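Local atomic coordinates of flagellar hook-associated protein (Burkholderia pseudomallei, PDB entry 4UT1), a protein that probably serves as a structural component of the bacterial flagellum, a hook-associated protein that forms the junction between hook and filament. Residues Gly441-Ala453 against Gly563-Leu577; Gly467-Thr480 against Pro537-Ser549. All coordinates share one frame; numbering follows the deposited sequence.

Contact 1 (Gly441-Ala453 against Gly563-Leu577). With EDO (1,2-ethanediol), chain J; EDO (1,2-ethanediol), chain K.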
loop_
_atom_site.group_PDB
_atom_site.type_symbol
_atom_site.label_atom_id
_atom_site.label_comp_id
_atom_site.label_asym_id
_atom_site.label_seq_id
_atom_site.Cartn_x
_atom_site.Cartn_y
_atom_site.Cartn_z
ATOM N N GLY A 441 -11.584 24.287 -9.108
ATOM C CA GLY A 441 -10.946 24.883 -7.952
ATOM C C GLY A 441 -11.918 25.297 -6.866
ATOM O O GLY A 441 -11.536 25.409 -5.696
ATOM N N SER A 442 -13.176 25.503 -7.250
ATOM C CA SER A 442 -14.223 25.874 -6.301
ATOM C C SER A 442 -14.576 24.727 -5.353
ATOM O O SER A 442 -15.176 24.950 -4.291
ATOM C CB SER A 442 -15.478 26.337 -7.049
ATOM O OG SER A 442 -15.198 27.507 -7.812
ATOM N N ALA A 443 -14.216 23.504 -5.732
ATOM C CA ALA A 443 -14.533 22.341 -4.902
ATOM C C ALA A 443 -13.657 22.244 -3.654
ATOM O O ALA A 443 -13.964 21.478 -2.738
ATOM C CB ALA A 443 -14.414 21.046 -5.727
ATOM N N ILE A 444 -12.555 22.985 -3.622
ATOM C CA ILE A 444 -11.732 23.024 -2.420
ATOM C C ILE A 444 -12.532 23.731 -1.313
ATOM O O ILE A 444 -12.955 24.870 -1.472
ATOM C CB ILE A 444 -10.385 23.734 -2.674
ATOM C CG1 ILE A 444 -9.583 22.967 -3.733
ATOM C CG2 ILE A 444 -9.572 23.849 -1.381
ATOM C CD1 ILE A 444 -8.415 23.739 -4.287
ATOM N N ALA A 445 -12.775 23.024 -0.218
ATOM C CA ALA A 445 -13.580 23.566 0.871
ATOM C C ALA A 445 -12.676 24.278 1.871
ATOM O O ALA A 445 -12.266 23.696 2.867
ATOM C CB ALA A 445 -14.374 22.454 1.548
ATOM N N ALA A 446 -12.365 25.543 1.597
ATOM C CA ALA A 446 -11.382 26.275 2.386
ATOM C C ALA A 446 -11.930 26.772 3.719
ATOM O O ALA A 446 -11.173 27.000 4.651
ATOM C CB ALA A 446 -10.840 27.454 1.581
ATOM N N ALA A 447 -13.237 26.934 3.799
ATOM C CA ALA A 447 -13.855 27.535 4.981
ATOM C C ALA A 447 -14.275 26.503 6.020
ATOM O O ALA A 447 -14.638 25.382 5.677
ATOM C CB ALA A 447 -15.046 28.358 4.559
ATOM N N SER A 448 -14.231 26.886 7.293
ATOM C CA SER A 448 -14.873 26.094 8.356
ATOM C C SER A 448 -16.393 26.205 8.240
ATOM O O SER A 448 -16.908 27.263 7.885
ATOM C CB SER A 448 -14.422 26.563 9.740
ATOM O OG SER A 448 -15.142 25.883 10.763
ATOM N N PRO A 449 -17.120 25.119 8.532
ATOM C CA PRO A 449 -18.591 25.170 8.511
ATOM C C PRO A 449 -19.164 25.962 9.700
ATOM O O PRO A 449 -20.295 26.434 9.651
ATOM C CB PRO A 449 -19.009 23.700 8.614
ATOM C CG PRO A 449 -17.751 22.892 8.449
ATOM C CD PRO A 449 -16.608 23.770 8.822
ATOM N N VAL A 450 -18.370 26.092 10.749
ATOM C CA VAL A 450 -18.853 26.702 11.993
ATOM C C VAL A 450 -18.218 28.061 12.275
ATOM O O VAL A 450 -17.084 28.333 11.893
ATOM C CB VAL A 450 -18.576 25.777 13.182
ATOM C CG1 VAL A 450 -17.094 25.770 13.502
ATOM C CG2 VAL A 450 -19.412 26.194 14.412
ATOM N N LEU A 451 -18.950 28.897 12.997
ATOM C CA LEU A 451 -18.403 30.144 13.482
ATOM C C LEU A 451 -18.897 30.405 14.913
ATOM O O LEU A 451 -20.097 30.433 15.168
ATOM C CB LEU A 451 -18.788 31.285 12.549
ATOM C CG LEU A 451 -18.236 32.658 12.923
ATOM C CD1 LEU A 451 -16.724 32.579 13.119
ATOM C CD2 LEU A 451 -18.590 33.640 11.828
ATOM N N ALA A 452 -17.953 30.530 15.838
ATOM C CA ALA A 452 -18.252 30.935 17.207
ATOM C C ALA A 452 -17.763 32.365 17.377
ATOM O O ALA A 452 -16.708 32.742 16.858
ATOM C CB ALA A 452 -17.601 30.009 18.214
ATOM N N ALA A 453 -18.516 33.171 18.111
ATOM C CA ALA A 453 -18.205 34.588 18.162
ATOM C C ALA A 453 -18.654 35.192 19.495
ATOM O O ALA A 453 -19.654 34.766 20.075
ATOM C CB ALA A 453 -18.874 35.308 17.006
ATOM N N GLY A 563 -22.714 28.923 15.368
ATOM C CA GLY A 563 -23.637 28.688 14.281
ATOM C C GLY A 563 -22.879 28.441 12.992
ATOM O O GLY A 563 -21.654 28.354 12.998
ATOM N N ALA A 564 -23.615 28.333 11.896
ATOM C CA ALA A 564 -23.010 28.100 10.588
ATOM C C ALA A 564 -22.169 29.299 10.160
ATOM O O ALA A 564 -22.499 30.447 10.468
ATOM C CB ALA A 564 -24.088 27.799 9.552
ATOM N N ASN A 565 -21.074 29.026 9.451
ATOM C CA ASN A 565 -20.159 30.074 9.022
ATOM C C ASN A 565 -20.633 30.762 7.746
ATOM O O ASN A 565 -21.127 30.113 6.823
ATOM C CB ASN A 565 -18.749 29.505 8.817
ATOM C CG ASN A 565 -17.738 30.566 8.407
ATOM O OD1 ASN A 565 -17.990 31.767 8.525
ATOM N ND2 ASN A 565 -16.578 30.122 7.942
ATOM N N LYS A 566 -20.475 32.084 7.708
ATOM C CA LYS A 566 -20.862 32.878 6.544
ATOM C C LYS A 566 -20.029 34.157 6.422
ATOM O O LYS A 566 -20.521 35.250 6.721
ATOM C CB LYS A 566 -22.352 33.232 6.612
ATOM C CG LYS A 566 -22.784 33.844 7.935
ATOM C CD LYS A 566 -24.220 34.351 7.883
ATOM C CE LYS A 566 -25.214 33.216 7.692
ATOM N NZ LYS A 566 -26.599 33.729 7.481
ATOM N N GLY A 567 -18.768 34.028 6.008
ATOM C CA GLY A 567 -18.148 32.739 5.750
ATOM C C GLY A 567 -17.586 32.608 4.346
ATOM O O GLY A 567 -17.088 31.547 3.948
ATOM N N THR A 568 -17.647 33.701 3.595
ATOM C CA THR A 568 -17.385 33.660 2.165
ATOM C C THR A 568 -15.899 33.569 1.790
ATOM O O THR A 568 -15.564 33.056 0.721
ATOM C CB THR A 568 -18.010 34.889 1.475
ATOM O OG1 THR A 568 -17.481 35.021 0.150
ATOM C CG2 THR A 568 -17.704 36.139 2.262
ATOM N N ASN A 569 -15.006 34.064 2.644
ATOM C CA ASN A 569 -13.575 33.909 2.379
ATOM C C ASN A 569 -12.789 33.424 3.595
ATOM O O ASN A 569 -11.626 33.776 3.785
ATOM C CB ASN A 569 -12.976 35.214 1.865
ATOM C CG ASN A 569 -13.427 36.391 2.663
ATOM O OD1 ASN A 569 -14.005 36.221 3.737
ATOM N ND2 ASN A 569 -13.189 37.596 2.149
ATOM N N ASP A 570 -13.423 32.591 4.403
ATOM C CA ASP A 570 -12.726 31.936 5.494
ATOM C C ASP A 570 -11.799 30.849 4.947
ATOM O O ASP A 570 -12.147 30.159 3.983
ATOM C CB ASP A 570 -13.735 31.350 6.475
ATOM C CG ASP A 570 -13.078 30.652 7.638
ATOM O OD1 ASP A 570 -12.704 29.490 7.481
ATOM O OD2 ASP A 570 -12.934 31.263 8.713
ATOM N N GLY A 571 -10.619 30.693 5.544
ATOM C CA GLY A 571 -9.693 29.677 5.064
ATOM C C GLY A 571 -9.188 28.710 6.115
ATOM O O GLY A 571 -8.144 28.092 5.938
ATOM N N ARG A 572 -9.928 28.575 7.215
ATOM C CA ARG A 572 -9.503 27.689 8.289
ATOM C C ARG A 572 -9.359 26.237 7.827
ATOM O O ARG A 572 -8.447 25.519 8.259
ATOM C CB ARG A 572 -10.485 27.760 9.457
ATOM C CG ARG A 572 -10.297 29.011 10.314
ATOM C CD ARG A 572 -11.359 29.043 11.392
ATOM N NE ARG A 572 -12.600 29.583 10.859
ATOM C CZ ARG A 572 -13.806 29.345 11.356
ATOM N NH1 ARG A 572 -13.959 28.528 12.399
ATOM N NH2 ARG A 572 -14.864 29.900 10.781
ATOM N N ASN A 573 -10.237 25.794 6.947
ATOM C CA ASN A 573 -10.116 24.394 6.537
ATOM C C ASN A 573 -9.008 24.173 5.519
ATOM O O ASN A 573 -8.416 23.090 5.478
ATOM C CB ASN A 573 -11.423 23.844 5.981
ATOM C CG ASN A 573 -11.444 22.327 6.016
ATOM O OD1 ASN A 573 -11.293 21.728 7.089
ATOM N ND2 ASN A 573 -11.579 21.694 4.845
ATOM N N ALA A 574 -8.747 25.176 4.688
ATOM C CA ALA A 574 -7.624 25.102 3.772
ATOM C C ALA A 574 -6.339 25.031 4.591
ATOM O O ALA A 574 -5.430 24.284 4.261
ATOM C CB ALA A 574 -7.603 26.298 2.816
ATOM N N LEU A 575 -6.279 25.798 5.677
ATOM C CA LEU A 575 -5.129 25.748 6.572
ATOM C C LEU A 575 -4.969 24.334 7.131
ATOM O O LEU A 575 -3.860 23.796 7.172
ATOM C CB LEU A 575 -5.265 26.771 7.718
ATOM C CG LEU A 575 -4.107 26.749 8.728
ATOM C CD1 LEU A 575 -2.816 27.087 8.028
ATOM C CD2 LEU A 575 -4.334 27.720 9.886
ATOM N N ALA A 576 -6.080 23.732 7.551
ATOM C CA ALA A 576 -6.056 22.375 8.081
ATOM C C ALA A 576 -5.611 21.377 6.992
ATOM O O ALA A 576 -4.788 20.483 7.245
ATOM C CB ALA A 576 -7.420 21.997 8.641
ATOM N N LEU A 577 -6.146 21.539 5.788
ATOM C CA LEU A 577 -5.725 20.701 4.661
ATOM C C LEU A 577 -4.216 20.767 4.469
ATOM O O LEU A 577 -3.567 19.731 4.331
ATOM C CB LEU A 577 -6.426 21.124 3.367
ATOM C CG LEU A 577 -7.865 20.653 3.182
ATOM C CD1 LEU A 577 -8.585 21.570 2.212
ATOM C CD2 LEU A 577 -7.891 19.189 2.686
HETATM C C1 EDO J . -14.318 33.870 9.914
HETATM O O1 EDO J . -14.203 34.176 11.317
HETATM C C2 EDO J . -15.776 33.567 9.585
HETATM O O2 EDO J . -16.030 33.829 8.203
HETATM C C1 EDO K . -22.852 25.930 7.273
HETATM O O1 EDO K . -21.963 25.259 8.170
HETATM C C2 EDO K . -22.170 26.129 5.927
HETATM O O2 EDO K . -23.048 26.859 5.062
#
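Arg572 and Ser448 meet where the two connections between the helical body and a β domain run side by side: Gly441-Ala453 leads into the domain's first strand, and Gly563-Leu577 leaves its last strand for helix 572-579. The Arg572 guanidinium is pinned on several sides. Ser448 CB sits over the centre of one face, 3.3 Å from Arg572 CZ; serine is small enough to lie that close, and its OG accepts Val450 N in an ST turn. Arg572 NH1 and NH2 both grip Val450 O end-on, the bond from Arg572 NH2 being 2.9 Å and in the carbonyl plane. Side-on, Arg572 NE and NH2 both bond Asp570 OD2, NE in a salt bridge of 2.7 Å, with the oxygen in the guanidinium plane, which fixes its rotation. Asp570 OD1 closes an Asx turn by accepting Arg572 N on one face of its plane and takes Ser448 N (3.0 Å) on the opposite face.

Beside this polar knot the chains pack tightly, small apolar side chains interspersed with hydrogen bonds from the helix start. Alanine suits the place, for Ala446 CB comes within 3.7 Å of Ala574 CB, and helices 113-129 and 134-193 close over Ala446. Ala446 O receives Ala574 N in the first turn of the helix, and Asn573 ND2 points almost straight down the carbonyl of Ala445.

Toward Gly563 the contact is more open to solvent, though Leu451 and Gly563 exchange two backbone hydrogen bonds. Ala564 is exposed, and a 1,2-ethanediol, probably from the crystallisation liquor, lies near Leu451 CD1. The Asn565 amide, turned toward the other chain by its chi1 of -178°, bridges the two regions: Asn565 ND2 donates to Ser448 O at 2.9 Å while OD1 accepts from the diol's O2.

Contact 2 (Gly467-Thr480 against Pro537-Ser549). With EDO (1,2-ethanediol), chain R; EDO (1,2-ethanediol), chain F; EDO (1,2-ethanediol), chain N.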
loop_
_atom_site.group_PDB
_atom_site.type_symbol
_atom_site.label_atom_id
_atom_site.label_comp_id
_atom_site.label_asym_id
_atom_site.label_seq_id
_atom_site.Cartn_x
_atom_site.Cartn_y
_atom_site.Cartn_z
ATOM N N GLY A 467 -13.851 28.343 16.420
ATOM C CA GLY A 467 -14.499 27.044 16.445
ATOM C C GLY A 467 -13.942 26.120 15.389
ATOM O O GLY A 467 -13.273 26.564 14.459
ATOM N N SER A 468 -14.209 24.829 15.542
ATOM C CA SER A 468 -13.769 23.830 14.577
ATOM C C SER A 468 -14.677 22.606 14.648
ATOM O O SER A 468 -15.399 22.412 15.628
ATOM C CB SER A 468 -12.318 23.433 14.836
ATOM O OG SER A 468 -12.243 22.559 15.947
ATOM N N VAL A 469 -14.637 21.773 13.609
ATOM C CA VAL A 469 -15.457 20.572 13.576
ATOM C C VAL A 469 -14.610 19.328 13.312
ATOM O O VAL A 469 -13.503 19.410 12.794
ATOM C CB VAL A 469 -16.568 20.662 12.498
ATOM C CG1 VAL A 469 -17.495 21.838 12.786
ATOM C CG2 VAL A 469 -15.945 20.785 11.101
ATOM N N SER A 470 -15.147 18.184 13.708
ATOM C CA SER A 470 -14.514 16.893 13.494
ATOM C C SER A 470 -15.448 15.989 12.715
ATOM O O SER A 470 -16.583 16.367 12.408
ATOM C CB SER A 470 -14.141 16.257 14.827
ATOM O OG SER A 470 -15.268 16.259 15.678
ATOM N N ALA A 471 -14.967 14.787 12.392
ATOM C CA ALA A 471 -15.730 13.847 11.583
ATOM C C ALA A 471 -17.147 13.640 12.100
ATOM O O ALA A 471 -17.353 13.352 13.278
ATOM C CB ALA A 471 -15.000 12.510 11.502
ATOM N N GLY A 472 -18.117 13.797 11.206
ATOM C CA GLY A 472 -19.511 13.579 11.530
ATOM C C GLY A 472 -20.165 14.717 12.294
ATOM O O GLY A 472 -21.169 14.508 12.963
ATOM N N TYR A 473 -19.607 15.918 12.187
ATOM C CA TYR A 473 -20.186 17.080 12.838
ATOM C C TYR A 473 -21.574 17.361 12.271
ATOM O O TYR A 473 -21.877 17.019 11.128
ATOM C CB TYR A 473 -19.292 18.324 12.667
ATOM C CG TYR A 473 -19.465 18.975 11.317
ATOM C CD1 TYR A 473 -18.735 18.532 10.217
ATOM C CD2 TYR A 473 -20.376 20.005 11.131
ATOM C CE1 TYR A 473 -18.902 19.106 8.984
ATOM C CE2 TYR A 473 -20.547 20.589 9.901
ATOM C CZ TYR A 473 -19.807 20.125 8.825
ATOM O OH TYR A 473 -19.981 20.701 7.596
ATOM N N GLN A 474 -22.413 17.971 13.091
ATOM C CA GLN A 474 -23.703 18.478 12.660
ATOM C C GLN A 474 -23.915 19.857 13.257
ATOM O O GLN A 474 -23.563 20.099 14.413
ATOM C CB GLN A 474 -24.832 17.540 13.082
ATOM C CG GLN A 474 -24.868 16.254 12.299
ATOM C CD GLN A 474 -26.047 15.384 12.665
ATOM O OE1 GLN A 474 -26.341 14.416 11.969
ATOM N NE2 GLN A 474 -26.728 15.718 13.763
ATOM N N LEU A 475 -24.483 20.761 12.469
ATOM C CA LEU A 475 -24.881 22.060 12.992
ATOM C C LEU A 475 -26.392 22.238 12.893
ATOM O O LEU A 475 -26.958 22.170 11.809
ATOM C CB LEU A 475 -24.169 23.185 12.243
ATOM C CG LEU A 475 -22.690 23.417 12.549
ATOM C CD1 LEU A 475 -22.134 24.473 11.598
ATOM C CD2 LEU A 475 -22.494 23.860 13.995
ATOM N N PRO A 476 -27.048 22.489 14.028
ATOM C CA PRO A 476 -28.494 22.715 13.976
ATOM C C PRO A 476 -28.797 23.962 13.147
ATOM O O PRO A 476 -27.894 24.766 12.921
ATOM C CB PRO A 476 -28.872 22.904 15.444
ATOM C CG PRO A 476 -27.628 23.471 16.074
ATOM C CD PRO A 476 -26.472 22.834 15.340
ATOM N N SER A 477 -30.040 24.121 12.706
ATOM C CA SER A 477 -30.390 25.214 11.802
ATOM C C SER A 477 -30.284 26.583 12.467
ATOM O O SER A 477 -30.030 27.583 11.800
ATOM C CB SER A 477 -31.801 25.007 11.242
ATOM O OG SER A 477 -32.712 24.645 12.268
ATOM N N GLY A 478 -30.472 26.632 13.780
ATOM C CA GLY A 478 -30.460 27.902 14.482
ATOM C C GLY A 478 -29.151 28.234 15.178
ATOM O O GLY A 478 -28.292 27.366 15.369
ATOM N N THR A 479 -29.010 29.500 15.562
ATOM C CA THR A 479 -27.872 29.961 16.343
ATOM C C THR A 479 -27.952 29.496 17.795
ATOM O O THR A 479 -28.997 29.610 18.445
ATOM C CB THR A 479 -27.773 31.509 16.315
ATOM O OG1 THR A 479 -27.474 31.935 14.982
ATOM C CG2 THR A 479 -26.682 32.019 17.254
ATOM N N THR A 480 -26.837 28.990 18.305
ATOM C CA THR A 480 -26.710 28.680 19.724
ATOM C C THR A 480 -26.059 29.843 20.465
ATOM O O THR A 480 -25.027 30.356 20.043
ATOM C CB THR A 480 -25.886 27.408 19.948
ATOM O OG1 THR A 480 -26.563 26.310 19.330
ATOM C CG2 THR A 480 -25.728 27.122 21.427
ATOM N N PRO A 537 -25.037 7.179 16.916
ATOM C CA PRO A 537 -24.769 8.366 16.097
ATOM C C PRO A 537 -25.801 9.466 16.313
ATOM O O PRO A 537 -26.914 9.204 16.770
ATOM C CB PRO A 537 -24.844 7.831 14.664
ATOM C CG PRO A 537 -25.723 6.638 14.759
ATOM C CD PRO A 537 -25.407 6.018 16.085
ATOM N N ALA A 538 -25.424 10.687 15.963
ATOM C CA ALA A 538 -26.264 11.854 16.181
ATOM C C ALA A 538 -27.561 11.817 15.376
ATOM O O ALA A 538 -27.543 11.665 14.158
ATOM C CB ALA A 538 -25.486 13.110 15.845
ATOM N N PRO A 539 -28.698 11.961 16.062
ATOM C CA PRO A 539 -29.972 12.136 15.363
ATOM C C PRO A 539 -29.966 13.459 14.618
ATOM O O PRO A 539 -29.232 14.375 15.011
ATOM C CB PRO A 539 -31.008 12.133 16.493
ATOM C CG PRO A 539 -30.317 11.507 17.655
ATOM C CD PRO A 539 -28.873 11.885 17.518
ATOM N N SER A 540 -30.764 13.559 13.559
ATOM C CA SER A 540 -30.825 14.780 12.765
ATOM C C SER A 540 -31.143 15.999 13.633
ATOM O O SER A 540 -31.980 15.930 14.526
ATOM C CB SER A 540 -31.867 14.638 11.652
ATOM O OG SER A 540 -31.834 15.753 10.776
ATOM N N GLY A 541 -30.455 17.108 13.381
ATOM C CA GLY A 541 -30.748 18.352 14.068
ATOM C C GLY A 541 -30.032 18.554 15.392
ATOM O O GLY A 541 -30.131 19.625 15.993
ATOM N N VAL A 542 -29.312 17.539 15.857
ATOM C CA VAL A 542 -28.530 17.682 17.087
ATOM C C VAL A 542 -27.092 18.095 16.794
ATOM O O VAL A 542 -26.413 17.462 15.978
ATOM C CB VAL A 542 -28.493 16.378 17.902
ATOM C CG1 VAL A 542 -27.752 16.611 19.218
ATOM C CG2 VAL A 542 -29.903 15.860 18.139
ATOM N N MET A 543 -26.631 19.155 17.456
ATOM C CA MET A 543 -25.247 19.604 17.305
ATOM C C MET A 543 -24.291 18.488 17.676
ATOM O O MET A 543 -24.475 17.808 18.687
ATOM C CB MET A 543 -24.964 20.841 18.171
ATOM C CG MET A 543 -23.493 21.274 18.147
ATOM S SD MET A 543 -23.153 22.886 18.908
ATOM C CE MET A 543 -24.185 23.948 17.902
ATOM N N ASN A 544 -23.283 18.283 16.837
ATOM C CA ASN A 544 -22.315 17.223 17.046
ATOM C C ASN A 544 -20.966 17.605 16.449
ATOM O O ASN A 544 -20.910 18.288 15.427
ATOM C CB ASN A 544 -22.849 15.920 16.431
ATOM C CG ASN A 544 -22.003 14.715 16.769
ATOM O OD1 ASN A 544 -21.827 14.363 17.941
ATOM N ND2 ASN A 544 -21.508 14.040 15.733
ATOM N N GLY A 545 -19.883 17.194 17.105
ATOM C CA GLY A 545 -18.542 17.410 16.590
ATOM C C GLY A 545 -18.070 18.852 16.513
ATOM O O GLY A 545 -17.242 19.196 15.667
ATOM N N VAL A 546 -18.585 19.690 17.405
ATOM C CA VAL A 546 -18.216 21.100 17.465
ATOM C C VAL A 546 -17.313 21.369 18.661
ATOM O O VAL A 546 -17.618 20.958 19.781
ATOM C CB VAL A 546 -19.451 21.997 17.548
ATOM C CG1 VAL A 546 -19.041 23.479 17.727
ATOM C CG2 VAL A 546 -20.298 21.827 16.292
ATOM N N SER A 547 -16.184 22.029 18.410
ATOM C CA SER A 547 -15.256 22.389 19.480
ATOM C C SER A 547 -15.056 23.892 19.543
ATOM O O SER A 547 -14.880 24.551 18.515
ATOM C CB SER A 547 -13.905 21.702 19.302
ATOM O OG SER A 547 -14.005 20.300 19.524
ATOM N N VAL A 548 -15.067 24.427 20.760
ATOM C CA VAL A 548 -14.726 25.837 20.981
ATOM C C VAL A 548 -13.903 26.001 22.256
ATOM O O VAL A 548 -14.019 25.196 23.187
ATOM C CB VAL A 548 -15.984 26.737 21.080
ATOM C CG1 VAL A 548 -16.691 26.809 19.749
ATOM C CG2 VAL A 548 -16.949 26.235 22.177
ATOM N N SER A 549 -13.079 27.049 22.299
ATOM C CA SER A 549 -12.316 27.371 23.502
ATOM C C SER A 549 -12.669 28.766 23.990
ATOM O O SER A 549 -12.756 29.693 23.197
ATOM C CB SER A 549 -10.808 27.284 23.249
ATOM O OG SER A 549 -10.427 25.953 22.955
HETATM C C1 EDO R . -17.319 14.328 7.440
HETATM O O1 EDO R . -16.732 13.619 8.539
HETATM C C2 EDO R . -18.813 14.481 7.693
HETATM O O2 EDO R . -19.032 15.369 8.793
HETATM C C1 EDO F . -10.757 15.961 13.573
HETATM O O1 EDO F . -10.584 16.648 12.329
HETATM C C2 EDO F . -11.102 14.501 13.316
HETATM O O2 EDO F . -12.209 14.410 12.415
HETATM C C1 EDO N . -10.014 20.625 11.267
HETATM O O1 EDO N . -11.363 20.271 10.946
HETATM C C2 EDO N . -9.984 22.103 11.640
HETATM O O2 EDO N . -8.733 22.392 12.269
HETATM O O HOH W 1 -14.624 19.040 17.287
#
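Strands 468-470 and 546-549 run antiparallel, their axes 4.9 Å apart at 145°, as edge strand and neighbour in a five-stranded sheet of the D3 domain. Ser468 and Ser547 form a hydrogen-bonded pair, followed by the non-hydrogen-bonded pair Val469-Val546. Both chains then turn a corner, at Ala471-Gly472 within a type II turn and at Gly545, part of a G1 bulge against Ile531, before pairing again at Gln474-Asn544. The positive phi of Gly472 and Gly545 suits these bends, and Gly545, with no side chain, lets its CA pass 4.1 Å from Tyr473 CA.

Asn544 ties the corner down: its ND2 reaches Gly472 O at 2.8 Å from above the carbonyl plane, while OD1 is taken by Ser533 N and Gln536 NE2. On the side carrying Val469 and Val546 the contact is mainly apolar. Leu475 CD2 lies 3.8 Å from Val546 CG2, the two side chains crossing at about a right angle. Flexible Met543, bent at chi3 (-59°), brings its CE to 3.6 Å from Pro476 CD and against Thr480 OG1.

Gln474 is long enough to reach a second turn, the type II turn Pro539-Val542. Extended beyond CG, it spends both amide hydrogens there: Gln474 NE2 meets Val542 O on a lone pair at 2.8 Å, and Pro539 O at 3.1 Å, on the face opposite Val542 N.

The two contacts lie about 15 Å apart between centres, and contact 2 is nested along the chain inside the loop that contact 1 closes. Contact 1 holds the entry and exit of the β domain together, joining them to helix 572-579; contact 2 lies within the domain. Strand 450-454 is followed by 463-470, and 546-551 by 559-564, although consecutive strands belong to two different five-stranded sheets. The sheets pack together through Val450 on Val469, Ala452 on Val548, and Ile562 on Val546 and Val548, with Leu475 of the adjoining loop also against Val450. Arg572 NH1 also makes a weak hydrogen bond to Gly467 O, linking the second sheet's edge strand to the domain's attachment on the helical body.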